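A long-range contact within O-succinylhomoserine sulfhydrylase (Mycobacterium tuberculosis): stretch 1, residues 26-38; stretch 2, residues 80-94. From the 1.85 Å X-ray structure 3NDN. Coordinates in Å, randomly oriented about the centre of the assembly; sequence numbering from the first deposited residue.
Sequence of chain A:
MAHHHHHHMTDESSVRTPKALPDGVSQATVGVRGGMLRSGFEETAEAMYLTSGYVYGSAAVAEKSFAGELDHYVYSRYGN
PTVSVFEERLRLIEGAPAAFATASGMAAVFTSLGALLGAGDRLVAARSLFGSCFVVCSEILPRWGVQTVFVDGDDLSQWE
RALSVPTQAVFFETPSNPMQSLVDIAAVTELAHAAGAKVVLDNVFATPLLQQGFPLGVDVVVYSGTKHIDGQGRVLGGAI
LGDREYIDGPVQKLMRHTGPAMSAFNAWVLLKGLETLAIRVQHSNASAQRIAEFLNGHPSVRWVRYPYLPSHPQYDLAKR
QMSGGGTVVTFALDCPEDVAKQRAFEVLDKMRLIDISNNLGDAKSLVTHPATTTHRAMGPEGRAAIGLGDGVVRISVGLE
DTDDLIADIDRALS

Stretch 1 (26-38) SQATVGVRGGMLR
Stretch 2 80-94: NPTVSVFEERLRLIE

Two helices lie antiparallel here, a short helix that starts at Gln27, against helix 81-94, their N-to-C directions 179° apart and their axes 8.9 Å apart at closest approach. Gln27 sits opposite Ile93, CA to CA 5.7 Å. Beyond the short helix the chain continues as a loop that follows the longer helix back toward its N-terminal end, and Gly35 CA comes to 5.0 Å from Arg89 CA. The packing buries 626 Å² in all, and Arg89, Ile93 and Gly35 give up the most.

Arg89 organises the middle. Its CA-to-CB bond points sideways, but chi angles of -174°, 166°, -67° and -179° (t, t, m, t) bring the end of the side chain nearer the first stretch. There NE donates to Gly34 O at 3.0 Å and 162°, and NH1 donates to the same oxygen at 3.3 Å and 140°. Gly34 O thus lies near the guanidinium plane, with Met36 CG also at the edge, 3.5 Å from Arg89 NH1; Val32 O lies over one face. The aliphatic part packs too: Arg89 CD is 3.3 Å from Gly31 O, a buried carbonyl oxygen that finds no polar partner.

Ile93, in rotamer mt (-68°, 169°), serves the other end. Its CD1 rests 3.9 Å from Gly31 CA, and its CG1 lies 3.9 Å from CG2 of Val30, which is in m and points toward the longer helix. Val30 also meets Leu92, CB to CB 4.2 Å. Gln27, with chi angles of -153°, -178° and 41°, reaches across so that NE2 donates to Ile93 O at 3.0 Å and a nearly straight 172°.

Gly35 marks the tightest backbone approach. Its positive phi (75/17) by itself favours glycine, and an ideal CB would sit tightly, 3.1 Å from both Glu88 CG and Arg89 N. At Gly34 (-74/144) there is no room for a CB: an ideal one would lie 3.0 Å from Leu92 CD1 and 2.5 Å from Val30 O, both clashes. The bare backbone instead lets Leu92 CD1 (rotamer mt) come within 3.8 Å of Gly34 CA and 3.7 Å of Gly35 N. A water donates to Gly35 O at 2.8 Å and weakly to Ser84 O at 3.2 Å, linking the two backbones.

Past the glycines, Leu37 (phi/psi -137/81) points back toward the helix, its CD1 4.2 Å from CG2 of Val85, which is in t. The rule is economical: glycines admit the backbone, one arginine ties down a carbonyl, and a glutamine hydrogen bond closes one end and a leucine-valine contact the other.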

ATOM      1  N   SER A  26     -14.189  13.610 -24.673  1.00 39.49           N
ATOM      2  CA  SER A  26     -15.262  13.736 -23.683  1.00 38.64           C
ATOM      3  C   SER A  26     -14.816  13.568 -22.214  1.00 38.13           C
ATOM      4  O   SER A  26     -13.648  13.221 -21.939  1.00 37.85           O
ATOM      5  CB  SER A  26     -16.368  12.737 -23.992  1.00 39.06           C
ATOM      6  OG  SER A  26     -15.922  11.423 -23.705  1.00 40.46           O
ATOM      7  N   GLN A  27     -15.752  13.831 -21.291  1.00 37.05           N
ATOM      8  CA  GLN A  27     -15.557  13.680 -19.830  1.00 36.24           C
ATOM      9  C   GLN A  27     -15.137  12.245 -19.442  1.00 35.52           C
ATOM     10  O   GLN A  27     -14.291  12.065 -18.571  1.00 34.88           O
ATOM     11  CB  GLN A  27     -16.831  14.096 -19.069  1.00 36.80           C
ATOM     12  CG  GLN A  27     -16.615  14.617 -17.619  1.00 37.69           C
ATOM     13  CD  GLN A  27     -17.920  14.971 -16.884  1.00 41.12           C
ATOM     14  OE1 GLN A  27     -18.921  14.259 -16.990  1.00 41.00           O
ATOM     15  NE2 GLN A  27     -17.898  16.063 -16.113  1.00 41.02           N
ATOM     16  N   ALA A  28     -15.689  11.237 -20.121  1.00 34.94           N
ATOM     17  CA  ALA A  28     -15.343   9.828 -19.845  1.00 34.18           C
ATOM     18  C   ALA A  28     -13.885   9.526 -20.184  1.00 33.72           C
ATOM     19  O   ALA A  28     -13.171   8.886 -19.415  1.00 33.67           O
ATOM     20  CB  ALA A  28     -16.263   8.885 -20.604  1.00 34.74           C
ATOM     21  N   THR A  29     -13.456   9.980 -21.355  1.00 33.38           N
ATOM     22  CA  THR A  29     -12.081   9.800 -21.821  1.00 32.14           C
ATOM     23  C   THR A  29     -11.011  10.463 -20.923  1.00 31.79           C
ATOM     24  O   THR A  29      -9.964   9.844 -20.638  1.00 31.25           O
ATOM     25  CB  THR A  29     -11.967  10.263 -23.286  1.00 32.88           C
ATOM     26  OG1 THR A  29     -12.854   9.483 -24.087  1.00 31.30           O
ATOM     27  CG2 THR A  29     -10.575  10.098 -23.807  1.00 31.72           C
ATOM     28  N   VAL A  30     -11.253  11.698 -20.460  1.00 30.87           N
ATOM     29  CA  VAL A  30     -10.282  12.361 -19.570  1.00 30.69           C
ATOM     30  C   VAL A  30     -10.180  11.679 -18.206  1.00 29.49           C
ATOM     31  O   VAL A  30      -9.128  11.731 -17.565  1.00 29.34           O
ATOM     32  CB  VAL A  30     -10.505  13.927 -19.371  1.00 30.75           C
ATOM     33  CG1 VAL A  30     -10.462  14.687 -20.716  1.00 32.18           C
ATOM     34  CG2 VAL A  30     -11.778  14.220 -18.616  1.00 32.05           C
ATOM     35  N   GLY A  31     -11.278  11.074 -17.738  1.00 28.57           N
ATOM     36  CA  GLY A  31     -11.233  10.333 -16.475  1.00 27.65           C
ATOM     37  C   GLY A  31     -10.348   9.090 -16.536  1.00 27.43           C
ATOM     38  O   GLY A  31      -9.735   8.704 -15.534  1.00 27.07           O
ATOM     39  N   VAL A  32     -10.268   8.459 -17.709  1.00 26.42           N
ATOM     40  CA  VAL A  32      -9.416   7.280 -17.879  1.00 26.93           C
ATOM     41  C   VAL A  32      -7.915   7.615 -17.989  1.00 28.05           C
ATOM     42  O   VAL A  32      -7.074   6.894 -17.436  1.00 28.02           O
ATOM     43  CB  VAL A  32      -9.878   6.413 -19.099  1.00 27.13           C
ATOM     44  CG1 VAL A  32      -8.923   5.250 -19.360  1.00 27.64           C
ATOM     45  CG2 VAL A  32     -11.330   5.888 -18.869  1.00 26.49           C
ATOM     46  N   ARG A  33      -7.568   8.676 -18.714  1.00 28.75           N
ATOM     47  CA  ARG A  33      -6.139   8.912 -19.032  1.00 30.33           C
ATOM     48  C   ARG A  33      -5.660  10.376 -18.988  1.00 31.44           C
ATOM     49  O   ARG A  33      -4.555  10.693 -19.462  1.00 33.01           O
ATOM     50  CB  ARG A  33      -5.741   8.217 -20.373  1.00 31.89           C
ATOM     51  CG  ARG A  33      -6.815   8.200 -21.461  1.00 32.13           C
ATOM     52  CD  ARG A  33      -6.298   7.799 -22.864  1.00 32.06           C
ATOM     53  NE  ARG A  33      -6.015   6.369 -23.093  1.00 31.34           N
ATOM     54  CZ  ARG A  33      -4.797   5.831 -23.081  1.00 30.51           C
ATOM     55  NH1 ARG A  33      -3.742   6.598 -22.841  1.00 29.45           N
ATOM     56  NH2 ARG A  33      -4.623   4.524 -23.331  1.00 33.36           N
ATOM     57  N   GLY A  34      -6.465  11.262 -18.410  1.00 31.54           N
ATOM     58  CA  GLY A  34      -6.061  12.661 -18.194  1.00 31.89           C
ATOM     59  C   GLY A  34      -5.039  12.894 -17.073  1.00 31.73           C
ATOM     60  O   GLY A  34      -5.036  12.198 -16.042  1.00 31.38           O
ATOM     61  N   GLY A  35      -4.147  13.858 -17.304  1.00 31.45           N
ATOM     62  CA  GLY A  35      -3.225  14.359 -16.275  1.00 31.22           C
ATOM     63  C   GLY A  35      -2.030  13.496 -15.891  1.00 31.40           C
ATOM     64  O   GLY A  35      -1.409  13.726 -14.839  1.00 30.22           O
ATOM     65  N   MET A  36      -1.691  12.513 -16.729  1.00 31.42           N
ATOM     66  CA  MET A  36      -0.601  11.577 -16.410  1.00 32.11           C
ATOM     67  C   MET A  36       0.754  12.208 -16.644  1.00 32.21           C
ATOM     68  O   MET A  36       0.885  13.079 -17.494  1.00 32.52           O
ATOM     69  CB  MET A  36      -0.690  10.317 -17.282  1.00 32.62           C
ATOM     70  CG  MET A  36      -1.983   9.555 -17.151  1.00 33.21           C
ATOM     71  SD  MET A  36      -1.874   7.948 -17.955  1.00 39.32           S
ATOM     72  CE  MET A  36      -1.853   8.367 -19.698  1.00 39.33           C
ATOM     73  N   LEU A  37       1.745  11.745 -15.886  1.00 32.93           N
ATOM     74  CA  LEU A  37       3.159  12.153 -16.018  1.00 34.09           C
ATOM     75  C   LEU A  37       4.081  10.912 -15.920  1.00 33.73           C
ATOM     76  O   LEU A  37       4.640  10.628 -14.847  1.00 33.65           O
ATOM     77  CB  LEU A  37       3.499  13.120 -14.876  1.00 35.21           C
ATOM     78  CG  LEU A  37       3.049  14.585 -14.879  1.00 38.54           C
ATOM     79  CD1 LEU A  37       2.756  15.043 -13.440  1.00 41.16           C
ATOM     80  CD2 LEU A  37       4.121  15.454 -15.531  1.00 42.74           C
ATOM     81  N   ARG A  38       4.227  10.166 -17.019  1.00 32.91           N
ATOM     82  CA  ARG A  38       5.007   8.921 -17.011  1.00 32.46           C
ATOM     83  C   ARG A  38       6.502   9.215 -16.854  1.00 31.94           C
ATOM     84  O   ARG A  38       6.998  10.214 -17.402  1.00 31.71           O
ATOM     85  CB  ARG A  38       4.734   8.088 -18.288  1.00 32.55           C
ATOM     86  CG  ARG A  38       3.335   7.444 -18.313  1.00 33.17           C
ATOM     87  CD  ARG A  38       3.030   6.705 -19.630  1.00 33.35           C
ATOM     88  NE  ARG A  38       1.803   5.892 -19.537  1.00 32.99           N
ATOM     89  CZ  ARG A  38       0.912   5.717 -20.522  1.00 34.14           C
ATOM     90  NH1 ARG A  38       1.060   6.334 -21.699  1.00 32.85           N
ATOM     91  NH2 ARG A  38      -0.156   4.947 -20.326  1.00 31.51           N
ATOM     92  N   ASN A  80       3.619  17.085  -4.693  1.00 29.22           N
ATOM     93  CA  ASN A  80       4.113  15.703  -4.905  1.00 28.98           C
ATOM     94  C   ASN A  80       3.660  15.206  -6.308  1.00 28.51           C
ATOM     95  O   ASN A  80       2.531  15.492  -6.726  1.00 29.80           O
ATOM     96  CB  ASN A  80       3.594  14.795  -3.767  1.00 28.04           C
ATOM     97  CG  ASN A  80       3.836  13.292  -4.024  1.00 29.32           C
ATOM     98  OD1 ASN A  80       3.119  12.668  -4.804  1.00 29.39           O
ATOM     99  ND2 ASN A  80       4.836  12.709  -3.331  1.00 28.65           N
ATOM    100  N   PRO A  81       4.515  14.460  -7.038  1.00 29.10           N
ATOM    101  CA  PRO A  81       4.093  14.072  -8.410  1.00 28.96           C
ATOM    102  C   PRO A  81       2.818  13.198  -8.537  1.00 29.15           C
ATOM    103  O   PRO A  81       2.043  13.393  -9.485  1.00 28.93           O
ATOM    104  CB  PRO A  81       5.319  13.364  -8.983  1.00 29.64           C
ATOM    105  CG  PRO A  81       6.270  13.165  -7.835  1.00 30.31           C
ATOM    106  CD  PRO A  81       5.954  14.210  -6.819  1.00 28.84           C
ATOM    107  N   THR A  82       2.619  12.242  -7.623  1.00 28.06           N
ATOM    108  CA  THR A  82       1.374  11.444  -7.593  1.00 27.38           C
ATOM    109  C   THR A  82       0.143  12.298  -7.215  1.00 26.94           C
ATOM    110  O   THR A  82      -0.936  12.186  -7.837  1.00 25.68           O
ATOM    111  CB  THR A  82       1.539  10.215  -6.650  1.00 27.30           C
ATOM    112  OG1 THR A  82       2.699   9.475  -7.040  1.00 26.07           O
ATOM    113  CG2 THR A  82       0.323   9.301  -6.667  1.00 27.07           C
ATOM    114  N   VAL A  83       0.281  13.130  -6.175  1.00 26.60           N
ATOM    115  CA  VAL A  83      -0.762  14.086  -5.833  1.00 26.17           C
ATOM    116  C   VAL A  83      -1.133  15.006  -7.027  1.00 26.14           C
ATOM    117  O   VAL A  83      -2.311  15.297  -7.242  1.00 25.56           O
ATOM    118  CB  VAL A  83      -0.406  14.894  -4.535  1.00 26.23           C
ATOM    119  CG1 VAL A  83      -1.481  15.964  -4.234  1.00 26.60           C
ATOM    120  CG2 VAL A  83      -0.292  13.945  -3.344  1.00 26.16           C
ATOM    121  N   SER A  84      -0.136  15.453  -7.802  1.00 25.87           N
ATOM    122  CA  SER A  84      -0.405  16.292  -8.988  1.00 25.95           C
ATOM    123  C   SER A  84      -1.279  15.606 -10.059  1.00 25.69           C
ATOM    124  O   SER A  84      -2.073  16.278 -10.729  1.00 24.34           O
ATOM    125  CB  SER A  84       0.915  16.768  -9.641  1.00 26.90           C
ATOM    126  OG  SER A  84       1.587  17.694  -8.804  1.00 27.94           O
ATOM    127  N   VAL A  85      -1.117  14.286 -10.232  1.00 25.16           N
ATOM    128  CA  VAL A  85      -1.911  13.531 -11.202  1.00 25.24           C
ATOM    129  C   VAL A  85      -3.391  13.488 -10.750  1.00 25.04           C
ATOM    130  O   VAL A  85      -4.283  13.702 -11.574  1.00 24.83           O
ATOM    131  CB  VAL A  85      -1.355  12.076 -11.426  1.00 25.11           C
ATOM    132  CG1 VAL A  85      -2.265  11.258 -12.351  1.00 26.50           C
ATOM    133  CG2 VAL A  85       0.095  12.108 -11.986  1.00 25.86           C
ATOM    134  N   PHE A  86      -3.642  13.278  -9.447  1.00 24.77           N
ATOM    135  CA  PHE A  86      -5.033  13.304  -8.912  1.00 24.80           C
ATOM    136  C   PHE A  86      -5.683  14.699  -9.126  1.00 25.73           C
ATOM    137  O   PHE A  86      -6.839  14.784  -9.582  1.00 25.85           O
ATOM    138  CB  PHE A  86      -5.093  12.940  -7.398  1.00 24.04           C
ATOM    139  CG  PHE A  86      -6.406  13.293  -6.743  1.00 25.67           C
ATOM    140  CD1 PHE A  86      -7.557  12.571  -7.031  1.00 25.63           C
ATOM    141  CD2 PHE A  86      -6.494  14.384  -5.852  1.00 24.59           C
ATOM    142  CE1 PHE A  86      -8.779  12.910  -6.449  1.00 26.78           C
ATOM    143  CE2 PHE A  86      -7.704  14.731  -5.273  1.00 27.47           C
ATOM    144  CZ  PHE A  86      -8.855  14.005  -5.570  1.00 25.48           C
ATOM    145  N   GLU A  87      -4.944  15.750  -8.765  1.00 27.07           N
ATOM    146  CA  GLU A  87      -5.402  17.160  -8.877  1.00 27.73           C
ATOM    147  C   GLU A  87      -5.769  17.498 -10.331  1.00 28.53           C
ATOM    148  O   GLU A  87      -6.828  18.087 -10.595  1.00 28.08           O
ATOM    149  CB  GLU A  87      -4.335  18.144  -8.385  1.00 28.41           C
ATOM    150  CG  GLU A  87      -4.145  18.236  -6.855  1.00 28.66           C
ATOM    151  CD  GLU A  87      -2.881  18.999  -6.423  1.00 31.73           C
ATOM    152  OE1 GLU A  87      -1.960  19.181  -7.266  1.00 29.92           O
ATOM    153  OE2 GLU A  87      -2.791  19.418  -5.223  1.00 29.72           O
ATOM    154  N   GLU A  88      -4.904  17.120 -11.268  1.00 28.63           N
ATOM    155  CA  GLU A  88      -5.138  17.470 -12.679  1.00 29.77           C
ATOM    156  C   GLU A  88      -6.250  16.665 -13.339  1.00 29.35           C
ATOM    157  O   GLU A  88      -7.029  17.203 -14.144  1.00 29.35           O
ATOM    158  CB  GLU A  88      -3.833  17.412 -13.480  1.00 29.85           C
ATOM    159  CG  GLU A  88      -3.982  17.746 -14.972  1.00 31.31           C
ATOM    160  CD  GLU A  88      -4.070  19.240 -15.272  1.00 33.57           C
ATOM    161  OE1 GLU A  88      -4.082  20.071 -14.317  1.00 31.03           O
ATOM    162  OE2 GLU A  88      -4.116  19.580 -16.489  1.00 33.91           O
ATOM    163  N   ARG A  89      -6.342  15.372 -13.011  1.00 28.98           N
ATOM    164  CA  ARG A  89      -7.440  14.539 -13.511  1.00 27.96           C
ATOM    165  C   ARG A  89      -8.816  15.070 -13.064  1.00 27.54           C
ATOM    166  O   ARG A  89      -9.737  15.187 -13.885  1.00 26.10           O
ATOM    167  CB  ARG A  89      -7.236  13.048 -13.119  1.00 27.83           C
ATOM    168  CG  ARG A  89      -8.269  12.065 -13.717  1.00 28.74           C
ATOM    169  CD  ARG A  89      -7.798  10.588 -13.570  1.00 28.32           C
ATOM    170  NE  ARG A  89      -6.613  10.322 -14.395  1.00 28.47           N
ATOM    171  CZ  ARG A  89      -5.991   9.141 -14.499  1.00 29.37           C
ATOM    172  NH1 ARG A  89      -4.925   9.028 -15.294  1.00 30.19           N
ATOM    173  NH2 ARG A  89      -6.411   8.081 -13.805  1.00 26.64           N
ATOM    174  N   LEU A  90      -8.957  15.426 -11.779  1.00 26.07           N
ATOM    175  CA  LEU A  90     -10.221  15.986 -11.282  1.00 26.21           C
ATOM    176  C   LEU A  90     -10.495  17.373 -11.916  1.00 26.06           C
ATOM    177  O   LEU A  90     -11.635  17.681 -12.259  1.00 25.97           O
ATOM    178  CB  LEU A  90     -10.225  16.087  -9.723  1.00 25.16           C
ATOM    179  CG  LEU A  90     -11.491  16.607  -9.012  1.00 27.01           C
ATOM    180  CD1 LEU A  90     -12.771  15.831  -9.384  1.00 25.80           C
ATOM    181  CD2 LEU A  90     -11.308  16.701  -7.462  1.00 26.65           C
ATOM    182  N   ARG A  91      -9.452  18.181 -12.087  1.00 25.74           N
ATOM    183  CA  ARG A  91      -9.578  19.521 -12.701  1.00 26.49           C
ATOM    184  C   ARG A  91     -10.097  19.399 -14.149  1.00 27.19           C
ATOM    185  O   ARG A  91     -10.967  20.176 -14.577  1.00 28.13           O
ATOM    186  CB  ARG A  91      -8.226  20.273 -12.680  1.00 26.62           C
ATOM    187  CG  ARG A  91      -8.310  21.788 -13.108  1.00 27.31           C
ATOM    188  CD  ARG A  91      -6.935  22.358 -13.581  1.00 29.02           C
ATOM    189  NE  ARG A  91      -6.415  21.703 -14.791  1.00 29.71           N
ATOM    190  CZ  ARG A  91      -6.954  21.781 -16.014  1.00 32.71           C
ATOM    191  NH1 ARG A  91      -8.079  22.475 -16.240  1.00 32.74           N
ATOM    192  NH2 ARG A  91      -6.376  21.132 -17.027  1.00 31.09           N
ATOM    193  N   LEU A  92      -9.577  18.414 -14.879  1.00 26.87           N
ATOM    194  CA  LEU A  92     -10.013  18.131 -16.265  1.00 27.05           C
ATOM    195  C   LEU A  92     -11.477  17.714 -16.330  1.00 27.46           C
ATOM    196  O   LEU A  92     -12.212  18.230 -17.174  1.00 28.31           O
ATOM    197  CB  LEU A  92      -9.140  17.061 -16.940  1.00 27.24           C
ATOM    198  CG  LEU A  92      -7.751  17.555 -17.406  1.00 27.37           C
ATOM    199  CD1 LEU A  92      -6.776  16.390 -17.621  1.00 26.77           C
ATOM    200  CD2 LEU A  92      -7.865  18.406 -18.685  1.00 29.84           C
ATOM    201  N   ILE A  93     -11.887  16.798 -15.449  1.00 26.94           N
ATOM    202  CA  ILE A  93     -13.312  16.349 -15.368  1.00 28.05           C
ATOM    203  C   ILE A  93     -14.288  17.509 -15.088  1.00 29.39           C
ATOM    204  O   ILE A  93     -15.387  17.588 -15.680  1.00 30.45           O
ATOM    205  CB  ILE A  93     -13.476  15.199 -14.321  1.00 27.25           C
ATOM    206  CG1 ILE A  93     -12.779  13.917 -14.823  1.00 27.36           C
ATOM    207  CG2 ILE A  93     -14.970  14.929 -13.978  1.00 27.55           C
ATOM    208  CD1 ILE A  93     -12.653  12.801 -13.762  1.00 26.82           C
ATOM    209  N   GLU A  94     -13.898  18.399 -14.178  1.00 30.29           N
ATOM    210  CA  GLU A  94     -14.766  19.488 -13.707  1.00 32.04           C
ATOM    211  C   GLU A  94     -14.785  20.704 -14.648  1.00 32.65           C
ATOM    212  O   GLU A  94     -15.799  21.420 -14.736  1.00 33.79           O
ATOM    213  CB  GLU A  94     -14.341  19.889 -12.280  1.00 31.95           C
ATOM    214  CG  GLU A  94     -15.169  21.012 -11.587  1.00 35.31           C
ATOM    215  CD  GLU A  94     -16.541  20.540 -11.091  1.00 38.49           C
ATOM    216  OE1 GLU A  94     -16.715  19.332 -10.824  1.00 39.16           O
ATOM    217  OE2 GLU A  94     -17.450  21.389 -10.973  1.00 42.08           O
TER
HETATM  218  O   HOH W   1      -0.656  16.070 -13.571  1.00 36.10           O